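Side-chain contacts in shikimate 5-dehydrogenase AroE (5-dehydroshikimate reductase) (Mycobacterium tuberculosis, PDB 4P4G), which probably catalyses the NADP-dependent, reversible interconversion of shikimate and 3-dehydroshikimate on the pathway to chorismate: residues 111-116 against 207-212; 119-124 against 179-184. All coordinates share one frame; numbering follows the deposited sequence.

Contact 1: 111-116 against 207-212; sequences GALGAA and IPVLLD
Leu211 sends the two methyls of its fork against the last turn of helix 105-113. CD1 lies 3.9 Å from Ala112 CB, and CD2 is 4.2 Å from the same methyl. The torsions explain this reach. CG is anti to the backbone N (chi1 172°), which stretches the side chain out from the strand. At chi2 58° CD2 is the extended branch, while CD1 folds back beside CA. CD2 also meets the branch carbon of Leu113, with 4.0 Å between Leu211 CD2 and Leu113 CG.

Leu113 works differently. Its first bond does not point straight at the strand, but its outer carbons do reach it. The touching branch is CD2. It lies 4.0 Å from Leu211 CB and 4.1 Å from Val209 CG1, so one methyl meets two residues on the same face of the strand. The leucine crosses both partners at a slant. The touching methyl of Val209, CG1, is the branch anti to the backbone N.

Strand 209-212 belongs to the parallel sheet of a Rossmann-type domain, with the strand order 3-2-1-4-5-6. Helix 105-113 packs on one face of that sheet. Leu210 points to the other face and touches Leu222, Ala223 and Val226 of helix 221-229. Leu113 carries the apolar patch across the sheet, onto Val187 and Val189 of strand 187-190 and Ile234 of strand 232-234.

All contacts across the pair are apolar, and Ala112, Leu113 and Leu211 are buried. Gly114 ends the helix with a positive phi of 86°. The loop after it makes no contact with strand 209-212, and Ala116 packs on Val141.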
loop_
_atom_site.group_PDB
_atom_site.type_symbol
_atom_site.label_atom_id
_atom_site.label_comp_id
_atom_site.label_asym_id
_atom_site.label_seq_id
_atom_site.Cartn_x
_atom_site.Cartn_y
_atom_site.Cartn_z
ATOM N N GLY A 111 -7.423 -1.914 -7.167
ATOM C CA GLY A 111 -8.512 -0.961 -7.315
ATOM C C GLY A 111 -8.096 0.355 -7.937
ATOM O O GLY A 111 -8.845 0.938 -8.725
ATOM N N ALA A 112 -6.913 0.845 -7.573
ATOM C CA ALA A 112 -6.411 2.109 -8.113
ATOM C C ALA A 112 -6.097 1.989 -9.599
ATOM O O ALA A 112 -6.363 2.916 -10.377
ATOM C CB ALA A 112 -5.186 2.559 -7.359
ATOM N N LEU A 113 -5.511 0.861 -9.990
ATOM C CA LEU A 113 -5.168 0.638 -11.398
ATOM C C LEU A 113 -6.367 0.297 -12.270
ATOM O O LEU A 113 -6.456 0.750 -13.430
ATOM C CB LEU A 113 -4.097 -0.456 -11.528
ATOM C CG LEU A 113 -2.699 -0.048 -11.085
ATOM C CD1 LEU A 113 -1.757 -1.244 -11.062
ATOM C CD2 LEU A 113 -2.184 1.022 -12.021
ATOM N N GLY A 114 -7.288 -0.515 -11.751
ATOM C CA GLY A 114 -8.484 -0.877 -12.501
ATOM C C GLY A 114 -8.267 -2.070 -13.422
ATOM O O GLY A 114 -9.019 -3.048 -13.382
ATOM N N ALA A 115 -7.235 -1.982 -14.256
ATOM C CA ALA A 115 -6.865 -3.064 -15.164
ATOM C C ALA A 115 -5.377 -2.989 -15.481
ATOM O O ALA A 115 -4.780 -1.913 -15.431
ATOM C CB ALA A 115 -7.685 -2.993 -16.447
ATOM N N ALA A 116 -4.792 -4.140 -15.790
ATOM C CA ALA A 116 -3.397 -4.259 -16.224
ATOM C C ALA A 116 -3.237 -5.666 -16.785
ATOM O O ALA A 116 -3.774 -6.618 -16.219
ATOM C CB ALA A 116 -2.448 -4.041 -15.072
ATOM N N ILE A 207 7.139 5.538 -18.908
ATOM C CA ILE A 207 6.151 4.500 -18.590
ATOM C C ILE A 207 4.747 5.011 -18.916
ATOM O O ILE A 207 4.418 6.167 -18.624
ATOM C CB ILE A 207 6.245 4.057 -17.113
ATOM C CG1 ILE A 207 5.542 2.717 -16.886
ATOM C CG2 ILE A 207 5.683 5.108 -16.167
ATOM C CD1 ILE A 207 6.397 1.532 -17.264
ATOM N N PRO A 208 3.914 4.156 -19.532
ATOM C CA PRO A 208 2.567 4.588 -19.932
ATOM C C PRO A 208 1.625 4.886 -18.761
ATOM O O PRO A 208 0.746 5.751 -18.884
ATOM C CB PRO A 208 2.044 3.384 -20.729
ATOM C CG PRO A 208 3.287 2.691 -21.227
ATOM C CD PRO A 208 4.274 2.850 -20.117
ATOM N N VAL A 209 1.776 4.155 -17.657
ATOM C CA VAL A 209 0.919 4.322 -16.481
ATOM C C VAL A 209 1.777 4.242 -15.227
ATOM O O VAL A 209 2.609 3.332 -15.096
ATOM C CB VAL A 209 -0.153 3.213 -16.383
ATOM C CG1 VAL A 209 -1.069 3.437 -15.171
ATOM C CG2 VAL A 209 -0.980 3.124 -17.645
ATOM N N LEU A 210 1.576 5.189 -14.311
ATOM C CA LEU A 210 2.284 5.218 -13.035
ATOM C C LEU A 210 1.292 5.203 -11.893
ATOM O O LEU A 210 0.387 6.049 -11.834
ATOM C CB LEU A 210 3.109 6.503 -12.905
ATOM C CG LEU A 210 3.527 6.889 -11.474
ATOM C CD1 LEU A 210 4.573 5.917 -10.909
ATOM C CD2 LEU A 210 4.046 8.333 -11.416
ATOM N N LEU A 211 1.456 4.251 -10.982
ATOM C CA LEU A 211 0.760 4.327 -9.706
ATOM C C LEU A 211 1.814 4.648 -8.668
ATOM O O LEU A 211 2.743 3.874 -8.475
ATOM C CB LEU A 211 0.067 2.990 -9.385
ATOM C CG LEU A 211 -0.535 2.862 -7.981
ATOM C CD1 LEU A 211 -1.580 3.960 -7.714
ATOM C CD2 LEU A 211 -1.148 1.484 -7.782
ATOM N N ASP A 212 1.710 5.811 -8.017
ATOM C CA ASP A 212 2.695 6.172 -6.998
ATOM C C ASP A 212 2.062 5.991 -5.633
ATOM O O ASP A 212 0.990 6.529 -5.373
ATOM C CB ASP A 212 3.166 7.626 -7.195
ATOM C CG ASP A 212 4.500 7.919 -6.510
ATOM O OD1 ASP A 212 4.803 7.264 -5.487
ATOM O OD2 ASP A 212 5.245 8.810 -6.995
#

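Contact 2: 119-124 against 179-184; sequences HALVLG and ADAVAA
Leu121 meets helix 178-184 with both branches of its fork. CD1 touches Ala181 CB at 4.0 Å. CD2 touches Val182 CG2 at 3.8 Å, and these two side chains cross at an angle. The leucine therefore spans two successive residues of the helix. Val182 has its CB turned from the strand, and CG2 makes the contact.

At the edge of the patch His119 lies against the carbonyl of Ala184. CD2 of the ring is 3.1 Å from Ala184 O, and His119 CB is 3.3 Å from that oxygen. The ring is there because CG is anti to the carbonyl carbon (chi1 -48°). The approach to the ring is oblique, and no hydrogen bond spans the two segments.

The helix axis passes 8.1 Å from the strand axis, and the two run at 133° to each other. This is helix-on-sheet packing in a Rossmann-type domain. Helix 178-184 lies in the crossover from strand 167-172 to strand 187-190. That crossover passes strand 119-123, which lies between strands 143-148 and 187-190.

These neighbours set the position of Leu121. Its backbone bonds to Val187 and Val189, and its side chain also packs on Leu188, Thr145 and Val147. Ala120 and Val122 face the other way and touch Leu136 of helix 129-139. His119 N donates to Glu186 OE1 at the start of the strand, and Leu123 O is hydrogen-bonded to Thr191 OG1 at its far end. Gly124 follows, in a sequence consistent with the glycine-rich nucleotide-binding turn of this fold.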
loop_
_atom_site.group_PDB
_atom_site.type_symbol
_atom_site.label_atom_id
_atom_site.label_comp_id
_atom_site.label_asym_id
_atom_site.label_seq_id
_atom_site.Cartn_x
_atom_site.Cartn_y
_atom_site.Cartn_z
ATOM N N HIS A 119 3.342 -6.157 -19.335
ATOM C CA HIS A 119 4.571 -6.127 -18.553
ATOM C C HIS A 119 4.472 -5.028 -17.514
ATOM O O HIS A 119 3.997 -3.928 -17.816
ATOM C CB HIS A 119 5.768 -5.870 -19.468
ATOM C CG HIS A 119 5.786 -6.734 -20.691
ATOM N ND1 HIS A 119 6.019 -8.091 -20.639
ATOM C CD2 HIS A 119 5.610 -6.434 -22.000
ATOM C CE1 HIS A 119 5.974 -8.592 -21.861
ATOM N NE2 HIS A 119 5.733 -7.606 -22.706
ATOM N N ALA A 120 4.924 -5.310 -16.292
ATOM C CA ALA A 120 4.832 -4.332 -15.211
ATOM C C ALA A 120 6.175 -4.151 -14.529
ATOM O O ALA A 120 7.041 -5.019 -14.615
ATOM C CB ALA A 120 3.790 -4.757 -14.187
ATOM N N LEU A 121 6.332 -3.016 -13.859
ATOM C CA LEU A 121 7.526 -2.715 -13.081
ATOM C C LEU A 121 7.088 -2.369 -11.668
ATOM O O LEU A 121 6.087 -1.671 -11.475
ATOM C CB LEU A 121 8.224 -1.514 -13.716
ATOM C CG LEU A 121 9.726 -1.308 -13.722
ATOM C CD1 LEU A 121 10.411 -2.504 -14.317
ATOM C CD2 LEU A 121 10.020 -0.089 -14.579
ATOM N N VAL A 122 7.826 -2.853 -10.673
ATOM C CA VAL A 122 7.559 -2.488 -9.286
ATOM C C VAL A 122 8.840 -1.923 -8.733
ATOM O O VAL A 122 9.885 -2.559 -8.830
ATOM C CB VAL A 122 7.146 -3.712 -8.431
ATOM C CG1 VAL A 122 7.229 -3.395 -6.927
ATOM C CG2 VAL A 122 5.746 -4.190 -8.818
ATOM N N LEU A 123 8.768 -0.726 -8.164
ATOM C CA LEU A 123 9.942 -0.145 -7.517
ATOM C C LEU A 123 9.895 -0.318 -6.015
ATOM O O LEU A 123 8.909 0.048 -5.370
ATOM C CB LEU A 123 10.045 1.340 -7.810
ATOM C CG LEU A 123 9.938 1.795 -9.253
ATOM C CD1 LEU A 123 10.209 3.285 -9.319
ATOM C CD2 LEU A 123 10.898 1.016 -10.120
ATOM N N GLY A 124 10.969 -0.874 -5.467
ATOM C CA GLY A 124 11.132 -0.976 -4.026
ATOM C C GLY A 124 11.068 -2.393 -3.511
ATOM O O GLY A 124 10.662 -3.301 -4.233
ATOM N N ALA A 179 16.591 1.301 -18.258
ATOM C CA ALA A 179 15.975 1.843 -19.472
ATOM C C ALA A 179 15.248 0.769 -20.287
ATOM O O ALA A 179 14.124 0.979 -20.749
ATOM C CB ALA A 179 17.018 2.547 -20.329
ATOM N N ASP A 180 15.892 -0.378 -20.459
ATOM C CA ASP A 180 15.281 -1.486 -21.192
ATOM C C ASP A 180 14.083 -2.083 -20.435
ATOM O O ASP A 180 13.101 -2.509 -21.042
ATOM C CB ASP A 180 16.331 -2.550 -21.502
ATOM C CG ASP A 180 17.387 -2.061 -22.490
ATOM O OD1 ASP A 180 17.051 -1.229 -23.367
ATOM O OD2 ASP A 180 18.551 -2.511 -22.391
ATOM N N ALA A 181 14.163 -2.104 -19.109
ATOM C CA ALA A 181 13.049 -2.581 -18.288
ATOM C C ALA A 181 11.827 -1.672 -18.446
ATOM O O ALA A 181 10.689 -2.145 -18.536
ATOM C CB ALA A 181 13.474 -2.688 -16.836
ATOM N N VAL A 182 12.073 -0.369 -18.510
ATOM C CA VAL A 182 11.002 0.614 -18.680
ATOM C C VAL A 182 10.362 0.504 -20.062
ATOM O O VAL A 182 9.133 0.532 -20.198
ATOM C CB VAL A 182 11.519 2.051 -18.436
ATOM C CG1 VAL A 182 10.495 3.079 -18.878
ATOM C CG2 VAL A 182 11.845 2.251 -16.967
ATOM N N ALA A 183 11.202 0.381 -21.080
ATOM C CA ALA A 183 10.745 0.301 -22.465
ATOM C C ALA A 183 9.742 -0.830 -22.687
ATOM O O ALA A 183 8.798 -0.693 -23.459
ATOM C CB ALA A 183 11.938 0.149 -23.402
ATOM N N ALA A 184 9.935 -1.945 -21.995
ATOM C CA ALA A 184 9.060 -3.103 -22.173
ATOM C C ALA A 184 7.757 -2.986 -21.378
ATOM O O ALA A 184 6.751 -3.612 -21.720
ATOM C CB ALA A 184 9.794 -4.377 -21.796
#

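In the fold
Both contacts pack a helix on the same parallel sheet, but on opposite faces. Contact 1 lies on the face of Val187 and Val189, and contact 2 on the face of Leu188. Their centres are about 13 Å apart. They meet where Ile207 CD1 lies 4.1 Å from Val182 O. Helix 105-113 is followed by strand 119-123 after a short loop, so the chain passes from one contact to the other. Contact 1 is the more central, about 13 Å from the chain centre, against 19 Å for contact 2. The Leu211 side chain is about 11 Å from bound shikimate. Asp105, on the same helix as Ala112, lines the shikimate pocket.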